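Local coordinates for protein COBE (Pseudomonas aeruginosa, PDB 2W6K) that belongs to the cobalamin (vitamin B12) biosynthetic pathway and is related to the C-terminal part of CbiG, its precise role being less certain, at residues 14-19 and 131-136; 77-82 and 104-109; 86-91 and 122-127. All coordinates share one frame; numbering follows the deposited sequence.

Contact 1: residues 14-19 and 131-136; sequences AGIGCR and ASIALA
I16 and I133 stand side by side at the middle of two antiparallel strands, both side chains rising in the same direction from the sheet. In each, CG1 lies anti to the carbonyl carbon (chi1 -60° in I16, -61° in I133) and the chain runs on extended to CD1, so the two branches lie flank to flank, with CG1 of I16 4.0 Å from CG1 of I133. The same face continues in both directions. At one end the CD2 methyl of L135 leans over A14 and touches its CB at 3.8 Å; at the other, the CB atoms of C18 and A131 meet at 3.7 Å, where the strands come closest at their CA atoms. L27, L31 and L35 of helix 24-37 cover this row.

The opposite face carries G15 and G17 on one strand and S132 and A134 on the other, and the hydrogen-bonded pairs fall at these residues. G15 N reaches A134 O at 2.8 Å, and A134 N returns to G15 O at 2.9 Å. One step along, S132 N donates to G17 O almost along the C=O axis, at 2.8 Å. The other three donors lie in the carbonyl plane, and G17 N to S132 O, the longest at 3.1 Å, is the straightest (168° at the hydrogen). The hydroxyl of S132 pairs with S127 on the next strand, and A134 packs against helix 102-115. Strand 12-18 is the middle strand of a mixed sheet, between parallel 47-51 and antiparallel 131-138, with helices 24-37 and 102-115 on its two faces, an alpha/beta fold.

Contact 2: residues 77-82 and 104-109; sequences AVLHDY and EAAALA
Helix 102-115 offers the loop-and-helix segment 77-82 a surface of small side chains, and two larger residues, L79 and Y82, fill its relief. In L79, chi1 -61° and chi2 -158° together carry the CD2 methyl into the shallow hollow between A106 and A109. There CD2 lies 3.8 Å from both A106 CA and A109 CB. Nearer the backbone, the methyl bump of A105 presses in at the base of L79, CB to CB at 3.9 Å and within 3.7 Å of the carbonyl oxygen L79 O. A105 is only a methyl here, and the CA atoms of L79 and A105 lie 5.2 Å apart.

Y82 is the broadest piece of the interface. With CG anti to the carbonyl carbon and chi2 at -89°, its ring lies over the backbone where L108 passes into A109, the amide nitrogen A109 N sitting over the ring centre and L108 C displaced toward the rim. The two halves of the ring rest on different supports: CD1 meets the CB of L108 at 3.7 Å, and CE2 meets the methyl of A109 at 3.5 Å. A109 CB is therefore wedged between the tyrosine and L79 CD2, with V78 CG1 at 4.0 Å, a single methyl touched by three side chains. L74 and I51 of the sheet continue the apolar packing around L79.

No hydrogen bond spans the two segments. The grip comes from complementary apolar shape, buried from solvent. The one polar side-chain atom brought into this packing, Y82 OH, has its hydrogen-bond partners, E112 and R113, further along helix 102-115, so its polarity is met within that helix and not across the two segments.

Contact 3: residues 86-91 and 122-127; sequences LLSPSA and LGAKRS. With SO4 (sulfate ion), chain C; SO4 (sulfate ion), chain B.
Two helix N-termini bind two sulfate ions here; loop 86-91 leads into one helix, and K125 reaches over from 122-127 to link the ions, one directly and one through a water. K125 starts from the crowded position between its backbone N and carbonyl carbon (chi1 74°) and then runs extended, placing NZ beside S88. NZ donates to S88 O at 2.7 Å, approaching from above the carbonyl plane. It also donates to O3 of the chain B sulfate at 2.9 Å, and a water accepts its third bond at 2.5 Å. That water in turn donates to P89 O and to O2 of the chain C sulfate.

S90, the N-cap of helix 91-97, has OG anti to the backbone N (chi1 165°). OG binds the chain C sulfate at O2, 2.8 Å away, and also pairs with A93 N. The amide A91 N reaches O4 of the same ion at 2.9 Å, and V92 N adds to it. S101, V102 and A103, at the start of helix 102-115, hold the other ion.

The remaining contacts are van der Waals: S88 CB lies 3.7 Å from K125 CE, L87 CD1 rests on A124 N at 3.7 Å, and S88 OG, hydrogen-bonded to E104, lies 3.5 Å from A124 CB. The sulfates probably come from the crystallisation liquor. Backbone amides, serine hydroxyls and a lysine gathered at helix N-termini are characteristic of an anion-binding site.

How the contacts relate
Contacts 1 and 2 are buried and contact 3 lies at the surface, yet all three converge on the central sheet and helix 102-115. Contact 1 joins two sheet strands by backbone hydrogen bonds, contact 2 sets a loop and short helix on helix 102-115 by apolar packing alone, and contact 3 relies on charge, water and bound anions. E104 connects them: its carboxylate takes S88 OG and L87 N of contact 3, as well as K125 N, while its CG packs on A134 of contact 1. S132 and I133 are bound to S127 and R126, so strand 131-138 carries contact 1 on one edge and the 122-127 segment on the other.

Contact 1: residues 14-19 and 131-136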
loop_
_atom_site.group_PDB
_atom_site.type_symbol
_atom_site.label_atom_id
_atom_site.label_comp_id
_atom_site.label_asym_id
_atom_site.label_seq_id
_atom_site.Cartn_x
_atom_site.Cartn_y
_atom_site.Cartn_z
ATOM N N ALA A 14 -3.142 -1.249 1.423
ATOM C CA ALA A 14 -1.816 -1.729 1.876
ATOM C C ALA A 14 -0.852 -1.669 0.709
ATOM O O ALA A 14 -1.116 -2.302 -0.304
ATOM C CB ALA A 14 -1.904 -3.146 2.383
ATOM N N GLY A 15 0.268 -0.944 0.867
ATOM C CA GLY A 15 1.316 -0.886 -0.140
ATOM C C GLY A 15 2.389 -1.888 0.236
ATOM O O GLY A 15 2.685 -2.072 1.430
ATOM N N ILE A 16 2.932 -2.584 -0.757
ATOM C CA ILE A 16 3.869 -3.683 -0.465
ATOM C C ILE A 16 5.066 -3.598 -1.396
ATOM O O ILE A 16 4.896 -3.427 -2.597
ATOM C CB ILE A 16 3.187 -5.072 -0.667
ATOM C CG1 ILE A 16 1.981 -5.216 0.271
ATOM C CG2 ILE A 16 4.247 -6.230 -0.449
ATOM C CD1 ILE A 16 1.198 -6.576 0.193
ATOM N N GLY A 17 6.268 -3.760 -0.829
ATOM C CA GLY A 17 7.515 -3.862 -1.597
ATOM C C GLY A 17 8.232 -5.069 -1.038
ATOM O O GLY A 17 8.202 -5.292 0.185
ATOM N N CYS A 18 8.802 -5.914 -1.901
ATOM C CA CYS A 18 9.370 -7.171 -1.392
ATOM C C CYS A 18 10.461 -7.708 -2.302
ATOM O O CYS A 18 10.527 -7.319 -3.473
ATOM C CB CYS A 18 8.275 -8.228 -1.157
ATOM S SG CYS A 18 7.414 -8.781 -2.668
ATOM N N ARG A 19 11.305 -8.572 -1.739
ATOM C CA ARG A 19 12.342 -9.282 -2.481
ATOM C C ARG A 19 11.729 -10.281 -3.453
ATOM O O ARG A 19 10.615 -10.767 -3.244
ATOM C CB ARG A 19 13.304 -10.010 -1.518
ATOM C CG ARG A 19 13.974 -9.097 -0.487
ATOM C CD ARG A 19 15.026 -8.208 -1.148
ATOM N NE ARG A 19 15.972 -7.633 -0.183
ATOM C CZ ARG A 19 17.168 -7.143 -0.503
ATOM N NH1 ARG A 19 17.595 -7.160 -1.764
ATOM N NH2 ARG A 19 17.944 -6.638 0.441
ATOM N N ALA A 131 10.401 -8.100 3.061
ATOM C CA ALA A 131 9.278 -7.252 2.600
ATOM C C ALA A 131 9.000 -6.052 3.499
ATOM O O ALA A 131 9.365 -6.033 4.670
ATOM C CB ALA A 131 8.030 -8.109 2.489
ATOM N N SER A 132 8.289 -5.051 2.957
ATOM C CA SER A 132 7.844 -3.923 3.752
ATOM C C SER A 132 6.377 -3.694 3.405
ATOM O O SER A 132 5.999 -3.850 2.249
ATOM C CB SER A 132 8.599 -2.639 3.409
ATOM O OG SER A 132 9.838 -2.574 4.124
ATOM N N ILE A 133 5.592 -3.328 4.406
ATOM C CA ILE A 133 4.177 -3.038 4.173
ATOM C C ILE A 133 3.790 -1.704 4.821
ATOM O O ILE A 133 4.199 -1.389 5.954
ATOM C CB ILE A 133 3.266 -4.205 4.648
ATOM C CG1 ILE A 133 3.628 -5.487 3.863
ATOM C CG2 ILE A 133 1.786 -3.835 4.483
ATOM C CD1 ILE A 133 2.698 -6.660 4.010
ATOM N N ALA A 134 3.044 -0.880 4.088
ATOM C CA ALA A 134 2.531 0.367 4.670
ATOM C C ALA A 134 1.030 0.458 4.456
ATOM O O ALA A 134 0.498 -0.109 3.516
ATOM C CB ALA A 134 3.212 1.582 4.065
ATOM N N LEU A 135 0.381 1.232 5.295
ATOM C CA LEU A 135 -1.085 1.383 5.210
ATOM C C LEU A 135 -1.452 2.835 4.997
ATOM O O LEU A 135 -0.894 3.717 5.636
ATOM C CB LEU A 135 -1.765 0.848 6.486
ATOM C CG LEU A 135 -1.435 -0.592 6.908
ATOM C CD1 LEU A 135 -2.095 -0.862 8.278
ATOM C CD2 LEU A 135 -1.942 -1.555 5.846
ATOM N N ALA A 136 -2.393 3.081 4.096
ATOM C CA ALA A 136 -2.870 4.441 3.876
ATOM C C ALA A 136 -4.380 4.462 3.940
ATOM O O ALA A 136 -5.055 3.511 3.539
ATOM C CB ALA A 136 -2.379 5.001 2.522
#

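Contact 2: residues 77-82 and 104-109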
loop_
_atom_site.group_PDB
_atom_site.type_symbol
_atom_site.label_atom_id
_atom_site.label_comp_id
_atom_site.label_asym_id
_atom_site.label_seq_id
_atom_site.Cartn_x
_atom_site.Cartn_y
_atom_site.Cartn_z
ATOM N N ALA A 77 6.730 6.561 -12.160
ATOM C CA ALA A 77 6.588 8.022 -12.223
ATOM C C ALA A 77 5.439 8.512 -11.343
ATOM O O ALA A 77 5.517 9.600 -10.767
ATOM C CB ALA A 77 6.417 8.484 -13.676
ATOM N N VAL A 78 4.392 7.696 -11.212
ATOM C CA VAL A 78 3.295 8.027 -10.317
ATOM C C VAL A 78 3.748 8.033 -8.853
ATOM O O VAL A 78 3.431 8.956 -8.108
ATOM C CB VAL A 78 2.076 7.069 -10.469
ATOM C CG1 VAL A 78 1.067 7.334 -9.375
ATOM C CG2 VAL A 78 1.424 7.224 -11.868
ATOM N N LEU A 79 4.467 6.990 -8.451
ATOM C CA LEU A 79 4.981 6.866 -7.074
ATOM C C LEU A 79 5.884 8.035 -6.709
ATOM O O LEU A 79 5.853 8.526 -5.585
ATOM C CB LEU A 79 5.727 5.535 -6.893
ATOM C CG LEU A 79 4.865 4.267 -7.127
ATOM C CD1 LEU A 79 5.482 3.059 -6.419
ATOM C CD2 LEU A 79 3.382 4.425 -6.713
ATOM N N HIS A 80 6.662 8.506 -7.681
ATOM C CA HIS A 80 7.563 9.642 -7.467
ATOM C C HIS A 80 6.859 10.910 -6.969
ATOM O O HIS A 80 7.447 11.685 -6.191
ATOM C CB HIS A 80 8.341 9.946 -8.740
ATOM C CG HIS A 80 9.201 11.161 -8.623
ATOM N ND1 HIS A 80 10.362 11.172 -7.889
ATOM C CD2 HIS A 80 9.053 12.412 -9.117
ATOM C CE1 HIS A 80 10.902 12.378 -7.937
ATOM N NE2 HIS A 80 10.127 13.151 -8.675
ATOM N N ASP A 81 5.619 11.129 -7.416
ATOM C CA ASP A 81 4.807 12.257 -6.955
ATOM C C ASP A 81 4.693 12.342 -5.421
ATOM O O ASP A 81 4.393 13.410 -4.884
ATOM C CB ASP A 81 3.402 12.194 -7.549
ATOM C CG ASP A 81 3.342 12.628 -9.018
ATOM O OD1 ASP A 81 4.303 13.252 -9.523
ATOM O OD2 ASP A 81 2.296 12.363 -9.653
ATOM N N TYR A 82 4.943 11.225 -4.732
ATOM C CA TYR A 82 4.709 11.113 -3.277
ATOM C C TYR A 82 5.998 11.146 -2.441
ATOM O O TYR A 82 5.957 11.093 -1.209
ATOM C CB TYR A 82 3.865 9.851 -2.980
ATOM C CG TYR A 82 2.468 9.959 -3.558
ATOM C CD1 TYR A 82 1.433 10.528 -2.809
ATOM C CD2 TYR A 82 2.196 9.559 -4.869
ATOM C CE1 TYR A 82 0.168 10.668 -3.329
ATOM C CE2 TYR A 82 0.927 9.712 -5.411
ATOM C CZ TYR A 82 -0.085 10.254 -4.627
ATOM O OH TYR A 82 -1.364 10.410 -5.114
ATOM N N GLU A 104 5.244 2.667 0.976
ATOM C CA GLU A 104 4.615 3.915 1.406
ATOM C C GLU A 104 4.027 4.694 0.210
ATOM O O GLU A 104 2.876 5.129 0.246
ATOM C CB GLU A 104 5.614 4.758 2.190
ATOM C CG GLU A 104 5.955 4.099 3.493
ATOM C CD GLU A 104 6.912 4.879 4.381
ATOM O OE1 GLU A 104 7.468 5.885 3.922
ATOM O OE2 GLU A 104 7.109 4.427 5.543
ATOM N N ALA A 105 4.808 4.818 -0.852
ATOM C CA ALA A 105 4.346 5.566 -2.041
ATOM C C ALA A 105 3.192 4.890 -2.727
ATOM O O ALA A 105 2.267 5.578 -3.139
ATOM C CB ALA A 105 5.487 5.807 -3.029
ATOM N N ALA A 106 3.212 3.553 -2.817
ATOM C CA ALA A 106 2.129 2.836 -3.532
ATOM C C ALA A 106 0.818 2.915 -2.737
ATOM O O ALA A 106 -0.271 3.081 -3.315
ATOM C CB ALA A 106 2.504 1.393 -3.843
ATOM N N ALA A 107 0.935 2.849 -1.419
ATOM C CA ALA A 107 -0.236 2.967 -0.550
ATOM C C ALA A 107 -0.919 4.330 -0.739
ATOM O O ALA A 107 -2.131 4.389 -0.982
ATOM C CB ALA A 107 0.138 2.708 0.924
ATOM N N LEU A 108 -0.145 5.413 -0.640
ATOM C CA LEU A 108 -0.677 6.747 -0.798
ATOM C C LEU A 108 -1.278 6.921 -2.195
ATOM O O LEU A 108 -2.406 7.419 -2.329
ATOM C CB LEU A 108 0.430 7.769 -0.563
ATOM C CG LEU A 108 0.827 7.979 0.896
ATOM C CD1 LEU A 108 2.098 8.814 0.928
ATOM C CD2 LEU A 108 -0.331 8.663 1.648
ATOM N N ALA A 109 -0.513 6.538 -3.220
ATOM C CA ALA A 109 -0.915 6.716 -4.634
ATOM C C ALA A 109 -2.231 6.056 -4.961
ATOM O O ALA A 109 -3.128 6.705 -5.522
ATOM C CB ALA A 109 0.194 6.248 -5.587
#

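Contact 3: residues 86-91 and 122-127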
loop_
_atom_site.group_PDB
_atom_site.type_symbol
_atom_site.label_atom_id
_atom_site.label_comp_id
_atom_site.label_asym_id
_atom_site.label_seq_id
_atom_site.Cartn_x
_atom_site.Cartn_y
_atom_site.Cartn_z
ATOM N N LEU A 86 6.888 10.764 1.997
ATOM C CA LEU A 86 7.307 9.472 2.536
ATOM C C LEU A 86 7.919 9.572 3.921
ATOM O O LEU A 86 8.512 10.595 4.298
ATOM C CB LEU A 86 8.287 8.773 1.571
ATOM C CG LEU A 86 7.699 8.609 0.164
ATOM C CD1 LEU A 86 8.695 7.851 -0.709
ATOM C CD2 LEU A 86 6.328 7.933 0.125
ATOM N N LEU A 87 7.800 8.488 4.675
ATOM C CA LEU A 87 8.289 8.465 6.053
ATOM C C LEU A 87 9.567 7.636 6.233
ATOM O O LEU A 87 10.340 7.882 7.175
ATOM C CB LEU A 87 7.188 7.962 7.015
ATOM C CG LEU A 87 5.830 8.674 7.061
ATOM C CD1 LEU A 87 4.857 8.056 8.109
ATOM C CD2 LEU A 87 5.978 10.230 7.271
ATOM N N SER A 88 9.784 6.638 5.379
ATOM C CA SER A 88 10.827 5.632 5.632
ATOM C C SER A 88 11.613 5.298 4.364
ATOM O O SER A 88 11.396 4.249 3.756
ATOM C CB SER A 88 10.204 4.342 6.185
ATOM O OG SER A 88 9.198 4.605 7.141
ATOM N N PRO A 89 12.525 6.192 3.960
ATOM C CA PRO A 89 13.351 6.007 2.755
ATOM C C PRO A 89 14.121 4.671 2.751
ATOM O O PRO A 89 14.621 4.229 3.795
ATOM C CB PRO A 89 14.320 7.185 2.817
ATOM C CG PRO A 89 14.245 7.716 4.254
ATOM C CD PRO A 89 12.838 7.453 4.665
ATOM N N SER A 90 14.211 4.055 1.576
ATOM C CA SER A 90 14.859 2.762 1.397
ATOM C C SER A 90 15.938 2.906 0.328
ATOM O O SER A 90 15.650 3.315 -0.806
ATOM C CB SER A 90 13.820 1.715 0.951
ATOM O OG SER A 90 14.419 0.529 0.425
ATOM N N ALA A 91 17.168 2.542 0.686
ATOM C CA ALA A 91 18.287 2.554 -0.251
ATOM C C ALA A 91 18.087 1.583 -1.417
ATOM O O ALA A 91 18.352 1.939 -2.566
ATOM C CB ALA A 91 19.595 2.247 0.485
ATOM N N LEU A 122 -0.950 5.624 7.799
ATOM C CA LEU A 122 -1.306 5.341 9.213
ATOM C C LEU A 122 -0.085 5.405 10.106
ATOM O O LEU A 122 -0.172 5.692 11.321
ATOM C CB LEU A 122 -1.961 3.963 9.297
ATOM C CG LEU A 122 -3.451 3.968 8.960
ATOM C CD1 LEU A 122 -3.703 4.249 7.510
ATOM C CD2 LEU A 122 -3.972 2.608 9.362
ATOM N N GLY A 123 1.077 5.162 9.505
ATOM C CA GLY A 123 2.329 5.139 10.237
ATOM C C GLY A 123 3.440 4.782 9.295
ATOM O O GLY A 123 3.189 4.447 8.132
ATOM N N ALA A 124 4.674 4.815 9.787
ATOM C CA ALA A 124 5.797 4.302 9.035
ATOM C C ALA A 124 5.595 2.829 8.636
ATOM O O ALA A 124 4.961 2.052 9.358
ATOM C CB ALA A 124 7.068 4.440 9.873
ATOM N N LYS A 125 6.164 2.443 7.502
ATOM C CA LYS A 125 6.043 1.056 7.025
ATOM C C LYS A 125 6.628 0.099 8.045
ATOM O O LYS A 125 7.554 0.464 8.798
ATOM C CB LYS A 125 6.787 0.904 5.715
ATOM C CG LYS A 125 8.285 0.884 5.906
ATOM C CD LYS A 125 9.015 1.086 4.607
ATOM C CE LYS A 125 10.490 0.946 4.850
ATOM N NZ LYS A 125 11.283 1.533 3.749
ATOM N N ARG A 126 6.081 -1.113 8.078
ATOM C CA ARG A 126 6.653 -2.217 8.867
ATOM C C ARG A 126 7.496 -3.089 7.929
ATOM O O ARG A 126 7.087 -3.417 6.797
ATOM C CB ARG A 126 5.547 -3.003 9.562
ATOM C CG ARG A 126 6.043 -4.182 10.425
ATOM C CD ARG A 126 4.888 -4.837 11.192
ATOM N NE ARG A 126 5.370 -5.886 12.093
ATOM C CZ ARG A 126 5.853 -5.689 13.320
ATOM N NH1 ARG A 126 5.945 -4.467 13.833
ATOM N NH2 ARG A 126 6.262 -6.736 14.040
ATOM N N SER A 127 8.684 -3.461 8.390
ATOM C CA SER A 127 9.655 -4.122 7.529
ATOM C C SER A 127 10.224 -5.385 8.176
ATOM O O SER A 127 10.395 -5.436 9.407
ATOM C CB SER A 127 10.817 -3.160 7.264
ATOM O OG SER A 127 10.352 -1.988 6.615
HETATM S S SO4 C . 16.913 -0.342 2.976
HETATM O O1 SO4 C . 17.297 -1.077 4.178
HETATM O O2 SO4 C . 15.468 -0.522 2.753
HETATM O O3 SO4 C . 17.641 -0.728 1.787
HETATM O O4 SO4 C . 17.175 1.085 3.196
HETATM S S SO4 B . 10.032 -0.378 0.363
HETATM O O1 SO4 B . 10.964 -1.418 0.907
HETATM O O2 SO4 B . 10.512 0.065 -0.939
HETATM O O3 SO4 B . 10.033 0.737 1.288
HETATM O O4 SO4 B . 8.727 -0.961 0.242
HETATM O O HOH W 1 13.733 1.517 4.232
#